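Long-range contact in Glyco_hydro_cc domain-containing protein (Cryptococcus neoformans, PDB 6UBC), which probably binds beta-1,3-glucan oligosaccharides, as a GH128 subgroup VII oligosaccharide-binding protein with a glycosyl hydrolase catalytic-core fold: residues 204-218 and 423-437. Residues are numbered along the deposited sequence; the frame is centred on the assembly and turned at random.
Sequences AGVSGDDPLSFLQGH and MISNGALTESGQTYL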
ATOM      1  N   ALA A 204       3.227   9.161   6.659  1.00 25.43           N
ATOM      2  CA  ALA A 204       3.915   7.883   6.917  1.00 24.20           C
ATOM      3  C   ALA A 204       2.934   6.895   7.539  1.00 24.52           C
ATOM      4  O   ALA A 204       2.195   7.249   8.482  1.00 23.28           O
ATOM      5  CB  ALA A 204       5.110   8.121   7.848  1.00 25.34           C
ATOM      6  N   GLY A 205       2.980   5.652   7.083  1.00 23.06           N
ATOM      7  CA  GLY A 205       2.230   4.569   7.685  1.00 22.90           C
ATOM      8  C   GLY A 205       3.074   3.299   7.771  1.00 22.54           C
ATOM      9  O   GLY A 205       4.279   3.330   7.472  1.00 23.01           O
ATOM     10  N   VAL A 206       2.398   2.190   8.025  1.00 23.87           N
ATOM     11  CA  VAL A 206       3.136   0.905   8.016  1.00 24.95           C
ATOM     12  C   VAL A 206       2.189  -0.203   7.601  1.00 25.48           C
ATOM     13  O   VAL A 206       0.986  -0.074   7.848  1.00 24.59           O
ATOM     14  CB  VAL A 206       3.837   0.666   9.353  1.00 27.88           C
ATOM     15  CG1 VAL A 206       2.843   0.175  10.408  1.00 29.71           C
ATOM     16  CG2 VAL A 206       5.012  -0.342   9.163  1.00 28.40           C
ATOM     17  N   SER A 207       2.762  -1.262   7.044  1.00 24.78           N
ATOM     18  CA  SER A 207       2.088  -2.523   6.710  1.00 23.69           C
ATOM     19  C   SER A 207       2.459  -3.544   7.784  1.00 24.23           C
ATOM     20  O   SER A 207       3.640  -3.579   8.149  1.00 23.77           O
ATOM     21  CB  SER A 207       2.494  -2.971   5.317  1.00 24.49           C
ATOM     22  OG  SER A 207       3.885  -3.288   5.244  1.00 22.33           O
ATOM     23  N   GLY A 208       1.463  -4.250   8.328  1.00 23.73           N
ATOM     24  CA  GLY A 208       1.670  -5.288   9.342  1.00 26.27           C
ATOM     25  C   GLY A 208       1.321  -4.746  10.721  1.00 26.87           C
ATOM     26  O   GLY A 208       1.225  -3.482  10.899  1.00 28.54           O
ATOM     27  N   ASP A 209       1.124  -5.644  11.670  1.00 25.67           N
ATOM     28  CA  ASP A 209       0.732  -5.265  13.058  1.00 25.60           C
ATOM     29  C   ASP A 209       1.912  -5.200  14.013  1.00 26.44           C
ATOM     30  O   ASP A 209       1.917  -4.309  14.868  1.00 27.47           O
ATOM     31  CB  ASP A 209      -0.274  -6.301  13.564  1.00 26.27           C
ATOM     32  CG  ASP A 209      -1.568  -6.260  12.755  1.00 27.46           C
ATOM     33  OD1 ASP A 209      -2.250  -5.183  12.694  1.00 25.53           O
ATOM     34  OD2 ASP A 209      -1.939  -7.323  12.208  1.00 26.81           O
ATOM     35  N   ASP A 210       2.918  -6.026  13.821  1.00 25.03           N
ATOM     36  CA  ASP A 210       4.061  -6.071  14.762  1.00 29.97           C
ATOM     37  C   ASP A 210       4.717  -4.705  14.867  1.00 28.70           C
ATOM     38  O   ASP A 210       5.160  -4.334  15.949  1.00 26.99           O
ATOM     39  CB  ASP A 210       5.055  -7.141  14.345  1.00 32.06           C
ATOM     40  CG  ASP A 210       4.556  -8.545  14.629  1.00 39.92           C
ATOM     41  OD1 ASP A 210       3.493  -8.686  15.259  1.00 36.10           O
ATOM     42  OD2 ASP A 210       5.270  -9.483  14.245  1.00 39.36           O
ATOM     43  N   PRO A 211       4.844  -3.916  13.775  1.00 27.86           N
ATOM     44  CA  PRO A 211       5.500  -2.613  13.899  1.00 27.31           C
ATOM     45  C   PRO A 211       4.750  -1.537  14.690  1.00 26.54           C
ATOM     46  O   PRO A 211       5.404  -0.565  15.135  1.00 26.16           O
ATOM     47  CB  PRO A 211       5.708  -2.143  12.444  1.00 26.36           C
ATOM     48  CG  PRO A 211       5.686  -3.439  11.635  1.00 26.59           C
ATOM     49  CD  PRO A 211       4.657  -4.306  12.363  1.00 26.17           C
ATOM     50  N   LEU A 212       3.443  -1.702  14.910  1.00 26.48           N
ATOM     51  CA  LEU A 212       2.625  -0.556  15.375  1.00 26.83           C
ATOM     52  C   LEU A 212       3.111  -0.050  16.730  1.00 27.64           C
ATOM     53  O   LEU A 212       3.195   1.171  16.920  1.00 27.88           O
ATOM     54  CB  LEU A 212       1.135  -0.922  15.486  1.00 28.95           C
ATOM     55  CG  LEU A 212       0.428  -1.219  14.169  1.00 30.69           C
ATOM     56  CD1 LEU A 212      -0.998  -1.621  14.461  1.00 30.81           C
ATOM     57  CD2 LEU A 212       0.511  -0.043  13.220  1.00 31.55           C
ATOM     58  N   SER A 213       3.357  -0.953  17.678  1.00 26.79           N
ATOM     59  CA  SER A 213       3.722  -0.571  19.057  1.00 27.48           C
ATOM     60  C   SER A 213       4.989   0.292  18.967  1.00 27.56           C
ATOM     61  O   SER A 213       5.185   1.152  19.845  1.00 28.18           O
ATOM     62  CB  SER A 213       3.847  -1.715  19.980  1.00 30.03           C
ATOM     63  OG  SER A 213       4.828  -2.608  19.522  1.00 33.03           O
ATOM     64  N   PHE A 214       5.841   0.059  17.973  1.00 25.55           N
ATOM     65  CA  PHE A 214       7.142   0.766  17.824  1.00 24.81           C
ATOM     66  C   PHE A 214       6.969   2.116  17.152  1.00 26.14           C
ATOM     67  O   PHE A 214       7.714   3.063  17.532  1.00 25.59           O
ATOM     68  CB  PHE A 214       8.189  -0.027  17.057  1.00 24.50           C
ATOM     69  CG  PHE A 214       8.658  -1.272  17.751  1.00 24.88           C
ATOM     70  CD1 PHE A 214       9.666  -1.243  18.701  1.00 25.55           C
ATOM     71  CD2 PHE A 214       8.072  -2.495  17.440  1.00 26.10           C
ATOM     72  CE1 PHE A 214      10.087  -2.424  19.319  1.00 26.43           C
ATOM     73  CE2 PHE A 214       8.500  -3.676  18.063  1.00 26.73           C
ATOM     74  CZ  PHE A 214       9.499  -3.641  19.007  1.00 25.96           C
ATOM     75  N   LEU A 215       6.052   2.240  16.199  1.00 23.98           N
ATOM     76  CA  LEU A 215       5.966   3.466  15.354  1.00 25.74           C
ATOM     77  C   LEU A 215       4.893   4.426  15.870  1.00 26.95           C
ATOM     78  O   LEU A 215       4.774   5.550  15.337  1.00 25.77           O
ATOM     79  CB  LEU A 215       5.715   3.119  13.890  1.00 25.94           C
ATOM     80  CG  LEU A 215       6.704   2.147  13.236  1.00 28.66           C
ATOM     81  CD1 LEU A 215       6.355   1.928  11.763  1.00 30.11           C
ATOM     82  CD2 LEU A 215       8.122   2.580  13.337  1.00 28.33           C
ATOM     83  N   GLN A 216       4.105   3.979  16.830  1.00 27.58           N
ATOM     84  CA  GLN A 216       2.973   4.752  17.378  1.00 30.26           C
ATOM     85  C   GLN A 216       3.441   6.186  17.692  1.00 29.41           C
ATOM     86  O   GLN A 216       4.556   6.452  18.201  1.00 27.58           O
ATOM     87  CB  GLN A 216       2.300   4.060  18.563  1.00 34.53           C
ATOM     88  CG  GLN A 216       3.239   3.934  19.741  1.00 38.44           C
ATOM     89  CD  GLN A 216       2.574   3.307  20.937  1.00 45.58           C
ATOM     90  OE1 GLN A 216       1.619   3.896  21.459  1.00 47.72           O
ATOM     91  NE2 GLN A 216       3.117   2.185  21.414  1.00 38.82           N
ATOM     92  N   GLY A 217       2.585   7.123  17.335  1.00 25.90           N
ATOM     93  CA  GLY A 217       2.857   8.546  17.539  1.00 28.28           C
ATOM     94  C   GLY A 217       3.569   9.149  16.330  1.00 28.74           C
ATOM     95  O   GLY A 217       3.723  10.355  16.292  1.00 31.46           O
ATOM     96  N   HIS A 218       4.057   8.397  15.361  1.00 25.16           N
ATOM     97  CA  HIS A 218       4.803   8.996  14.211  1.00 25.13           C
ATOM     98  C   HIS A 218       4.191   8.553  12.870  1.00 25.63           C
ATOM     99  O   HIS A 218       4.836   8.741  11.875  1.00 26.33           O
ATOM    100  CB  HIS A 218       6.292   8.648  14.267  1.00 25.18           C
ATOM    101  CG  HIS A 218       6.978   9.018  15.525  1.00 25.49           C
ATOM    102  ND1 HIS A 218       7.461  10.298  15.735  1.00 26.96           N
ATOM    103  CD2 HIS A 218       7.313   8.246  16.594  1.00 24.16           C
ATOM    104  CE1 HIS A 218       8.044  10.314  16.931  1.00 26.12           C
ATOM    105  NE2 HIS A 218       7.942   9.034  17.493  1.00 25.37           N
ATOM    106  N   MET A 423      11.716  -5.216   9.318  1.00 24.21           N
ATOM    107  CA  MET A 423      11.566  -4.119  10.302  1.00 24.68           C
ATOM    108  C   MET A 423      11.638  -4.693  11.721  1.00 26.41           C
ATOM    109  O   MET A 423      12.097  -3.969  12.605  1.00 23.16           O
ATOM    110  CB  MET A 423      10.228  -3.409  10.069  1.00 24.90           C
ATOM    111  CG  MET A 423       9.886  -2.336  11.131  1.00 27.25           C
ATOM    112  SD  MET A 423       8.494  -1.361  10.411  1.00 29.42           S
ATOM    113  CE  MET A 423       9.426  -0.152   9.485  1.00 27.07           C
ATOM    114  N   ILE A 424      11.087  -5.897  11.923  1.00 25.87           N
ATOM    115  CA  ILE A 424      10.987  -6.589  13.241  1.00 29.25           C
ATOM    116  C   ILE A 424      11.713  -7.929  13.148  1.00 28.45           C
ATOM    117  O   ILE A 424      11.561  -8.659  12.129  1.00 28.26           O
ATOM    118  CB  ILE A 424       9.522  -6.748  13.699  1.00 30.27           C
ATOM    119  CG1 ILE A 424       8.705  -5.447  13.676  1.00 33.68           C
ATOM    120  CG2 ILE A 424       9.496  -7.412  15.077  1.00 32.79           C
ATOM    121  CD1 ILE A 424       9.152  -4.395  14.684  1.00 34.26           C
ATOM    122  N   SER A 425      12.492  -8.270  14.164  1.00 28.26           N
ATOM    123  CA  SER A 425      13.214  -9.550  14.223  1.00 30.26           C
ATOM    124  C   SER A 425      13.274 -10.011  15.689  1.00 31.67           C
ATOM    125  O   SER A 425      13.690  -9.222  16.567  1.00 28.40           O
ATOM    126  CB  SER A 425      14.536  -9.390  13.615  1.00 33.09           C
ATOM    127  OG  SER A 425      15.205 -10.640  13.660  1.00 38.82           O
ATOM    128  N   ASN A 426      12.690 -11.170  15.973  1.00 33.96           N
ATOM    129  CA  ASN A 426      12.569 -11.694  17.363  1.00 38.08           C
ATOM    130  C   ASN A 426      12.005 -10.595  18.293  1.00 35.32           C
ATOM    131  O   ASN A 426      12.571 -10.407  19.360  1.00 34.56           O
ATOM    132  CB  ASN A 426      13.903 -12.264  17.854  1.00 42.89           C
ATOM    133  CG  ASN A 426      14.379 -13.420  16.994  1.00 51.57           C
ATOM    134  OD1 ASN A 426      15.536 -13.449  16.596  1.00 62.40           O
ATOM    135  ND2 ASN A 426      13.493 -14.345  16.651  1.00 46.59           N
ATOM    136  N   GLY A 427      10.936  -9.921  17.877  1.00 30.31           N
ATOM    137  CA  GLY A 427      10.206  -8.954  18.698  1.00 33.35           C
ATOM    138  C   GLY A 427      10.987  -7.660  18.882  1.00 31.37           C
ATOM    139  O   GLY A 427      10.565  -6.825  19.704  1.00 31.37           O
ATOM    140  N   ALA A 428      12.111  -7.473  18.194  1.00 28.75           N
ATOM    141  CA  ALA A 428      12.935  -6.228  18.326  1.00 27.30           C
ATOM    142  C   ALA A 428      12.868  -5.404  17.041  1.00 25.39           C
ATOM    143  O   ALA A 428      12.776  -5.971  15.951  1.00 25.60           O
ATOM    144  CB  ALA A 428      14.392  -6.534  18.651  1.00 26.14           C
ATOM    145  N   LEU A 429      12.968  -4.092  17.174  1.00 24.19           N
ATOM    146  CA  LEU A 429      13.087  -3.143  16.057  1.00 24.19           C
ATOM    147  C   LEU A 429      14.507  -3.152  15.528  1.00 23.73           C
ATOM    148  O   LEU A 429      15.485  -2.911  16.269  1.00 23.80           O
ATOM    149  CB  LEU A 429      12.642  -1.742  16.493  1.00 23.47           C
ATOM    150  CG  LEU A 429      12.378  -0.784  15.350  1.00 24.22           C
ATOM    151  CD1 LEU A 429      11.129  -1.175  14.586  1.00 22.60           C
ATOM    152  CD2 LEU A 429      12.247   0.632  15.866  1.00 25.27           C
ATOM    153  N   THR A 430      14.632  -3.582  14.273  1.00 23.13           N
ATOM    154  CA  THR A 430      15.906  -3.815  13.607  1.00 23.22           C
ATOM    155  C   THR A 430      16.539  -2.489  13.241  1.00 22.79           C
ATOM    156  O   THR A 430      15.869  -1.431  13.302  1.00 23.76           O
ATOM    157  CB  THR A 430      15.737  -4.655  12.339  1.00 24.33           C
ATOM    158  OG1 THR A 430      15.016  -3.840  11.409  1.00 23.54           O
ATOM    159  CG2 THR A 430      15.028  -5.966  12.636  1.00 25.83           C
ATOM    160  N   GLU A 431      17.770  -2.519  12.765  1.00 23.27           N
ATOM    161  CA  GLU A 431      18.417  -1.288  12.261  1.00 24.02           C
ATOM    162  C   GLU A 431      17.516  -0.678  11.151  1.00 23.12           C
ATOM    163  O   GLU A 431      17.337   0.584  11.069  1.00 24.32           O
ATOM    164  CB  GLU A 431      19.805  -1.635  11.732  1.00 25.80           C
ATOM    165  CG  GLU A 431      20.483  -0.413  11.131  1.00 26.07           C
ATOM    166  CD  GLU A 431      21.959  -0.576  10.881  1.00 29.03           C
ATOM    167  OE1 GLU A 431      22.535  -1.622  11.233  1.00 28.43           O
ATOM    168  OE2 GLU A 431      22.547   0.337  10.316  1.00 28.92           O
ATOM    169  N   SER A 432      17.064  -1.483  10.192  1.00 23.50           N
ATOM    170  CA  SER A 432      16.213  -0.934   9.110  1.00 23.45           C
ATOM    171  C   SER A 432      14.955  -0.317   9.701  1.00 23.11           C
ATOM    172  O   SER A 432      14.580   0.799   9.250  1.00 24.31           O
ATOM    173  CB  SER A 432      15.865  -1.940   8.029  1.00 24.13           C
ATOM    174  OG  SER A 432      17.040  -2.360   7.364  1.00 24.33           O
ATOM    175  N   GLY A 433      14.287  -1.002  10.623  1.00 23.03           N
ATOM    176  CA  GLY A 433      13.099  -0.467  11.321  1.00 22.44           C
ATOM    177  C   GLY A 433      13.387   0.886  11.971  1.00 23.27           C
ATOM    178  O   GLY A 433      12.554   1.865  11.856  1.00 24.34           O
ATOM    179  N   GLN A 434      14.524   0.971  12.656  1.00 22.15           N
ATOM    180  CA  GLN A 434      14.960   2.227  13.321  1.00 23.96           C
ATOM    181  C   GLN A 434      15.261   3.317  12.297  1.00 24.73           C
ATOM    182  O   GLN A 434      14.964   4.463  12.593  1.00 24.94           O
ATOM    183  CB  GLN A 434      16.205   1.926  14.152  1.00 23.72           C
ATOM    184  CG  GLN A 434      15.904   0.999  15.288  1.00 24.71           C
ATOM    185  CD  GLN A 434      17.151   0.659  16.078  1.00 27.60           C
ATOM    186  OE1 GLN A 434      18.018   1.525  16.307  1.00 27.23           O
ATOM    187  NE2 GLN A 434      17.162  -0.584  16.573  1.00 25.61           N
ATOM    188  N   THR A 435      15.835   2.987  11.141  1.00 23.63           N
ATOM    189  CA  THR A 435      16.141   4.019  10.127  1.00 23.97           C
ATOM    190  C   THR A 435      14.787   4.579   9.655  1.00 24.75           C
ATOM    191  O   THR A 435      14.658   5.796   9.509  1.00 24.92           O
ATOM    192  CB  THR A 435      16.902   3.487   8.910  1.00 24.31           C
ATOM    193  OG1 THR A 435      18.165   3.000   9.380  1.00 26.06           O
ATOM    194  CG2 THR A 435      17.109   4.565   7.872  1.00 24.65           C
ATOM    195  N   TYR A 436      13.803   3.715   9.414  1.00 23.79           N
ATOM    196  CA  TYR A 436      12.494   4.240   8.970  1.00 23.19           C
ATOM    197  C   TYR A 436      11.918   5.138  10.081  1.00 22.83           C
ATOM    198  O   TYR A 436      11.433   6.240   9.787  1.00 23.24           O
ATOM    199  CB  TYR A 436      11.490   3.111   8.704  1.00 24.51           C
ATOM    200  CG  TYR A 436      10.152   3.571   8.184  1.00 22.54           C
ATOM    201  CD1 TYR A 436      10.037   4.187   6.956  1.00 23.02           C
ATOM    202  CD2 TYR A 436       8.977   3.220   8.841  1.00 23.93           C
ATOM    203  CE1 TYR A 436       8.803   4.515   6.437  1.00 22.56           C
ATOM    204  CE2 TYR A 436       7.733   3.574   8.343  1.00 22.95           C
ATOM    205  CZ  TYR A 436       7.639   4.230   7.131  1.00 22.21           C
ATOM    206  OH  TYR A 436       6.415   4.556   6.578  1.00 22.58           O
ATOM    207  N   LEU A 437      11.941   4.651  11.318  1.00 23.16           N
ATOM    208  CA  LEU A 437      11.333   5.406  12.456  1.00 23.20           C
ATOM    209  C   LEU A 437      12.014   6.778  12.540  1.00 23.58           C
ATOM    210  O   LEU A 437      11.306   7.787  12.705  1.00 24.79           O
ATOM    211  CB  LEU A 437      11.382   4.613  13.750  1.00 23.86           C
ATOM    212  CG  LEU A 437      10.877   5.337  15.029  1.00 24.22           C
ATOM    213  CD1 LEU A 437       9.504   5.877  14.838  1.00 24.60           C
ATOM    214  CD2 LEU A 437      10.971   4.441  16.263  1.00 24.95           C
TER
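Phe-214 packs against the beta-hairpin 424-429 in the GH128 (beta/alpha)8-type barrel, where strand 204-207 and helix 212-215 meet the hairpin and helix 431-441. Strand 204-207 runs parallel to strand 406-411, and the helix starting at 431 covers both. Phe-214 CB and CG both meet Leu-429 CD1. With CG anti to the carbonyl carbon (chi1 -66°), the ring is turned so that Leu-429 CB lies over one face. CD1 and CE1 run under this CB, a CH-pi contact 4.1 Å from Leu-429 CB to the Phe-214 ring centroid. CD2 and CE2 instead meet Ile-424 CD1, with CE2 3.5 Å from it. CZ lies 3.4 Å from Gly-427 O, a carbonyl of the type I' turn 425-428 that sits at the ring edge. Deeper in, Met-423 SD rests on Pro-211 CB at 3.5 Å and also touches Val-206 CG2 and Leu-215 CD1. Leu-215 splits its two methyls between Tyr-436 and Leu-437. Its CD1 meets the ring edge of Tyr-436, and its CD2 lies 3.9 Å from Leu-437 CB. Leu-437 CD1 also reaches His-218 CD2, while His-218 ND1 is hydrogen-bonded to His-444 O. Tyr-436 stretches past Leu-215 to the strand, with CG anti to the backbone N (chi1 -177°). There the buried Tyr-436 OH donates to Gly-205 O at 2.6 Å, in the carbonyl plane, with a C=O...donor angle of 152°.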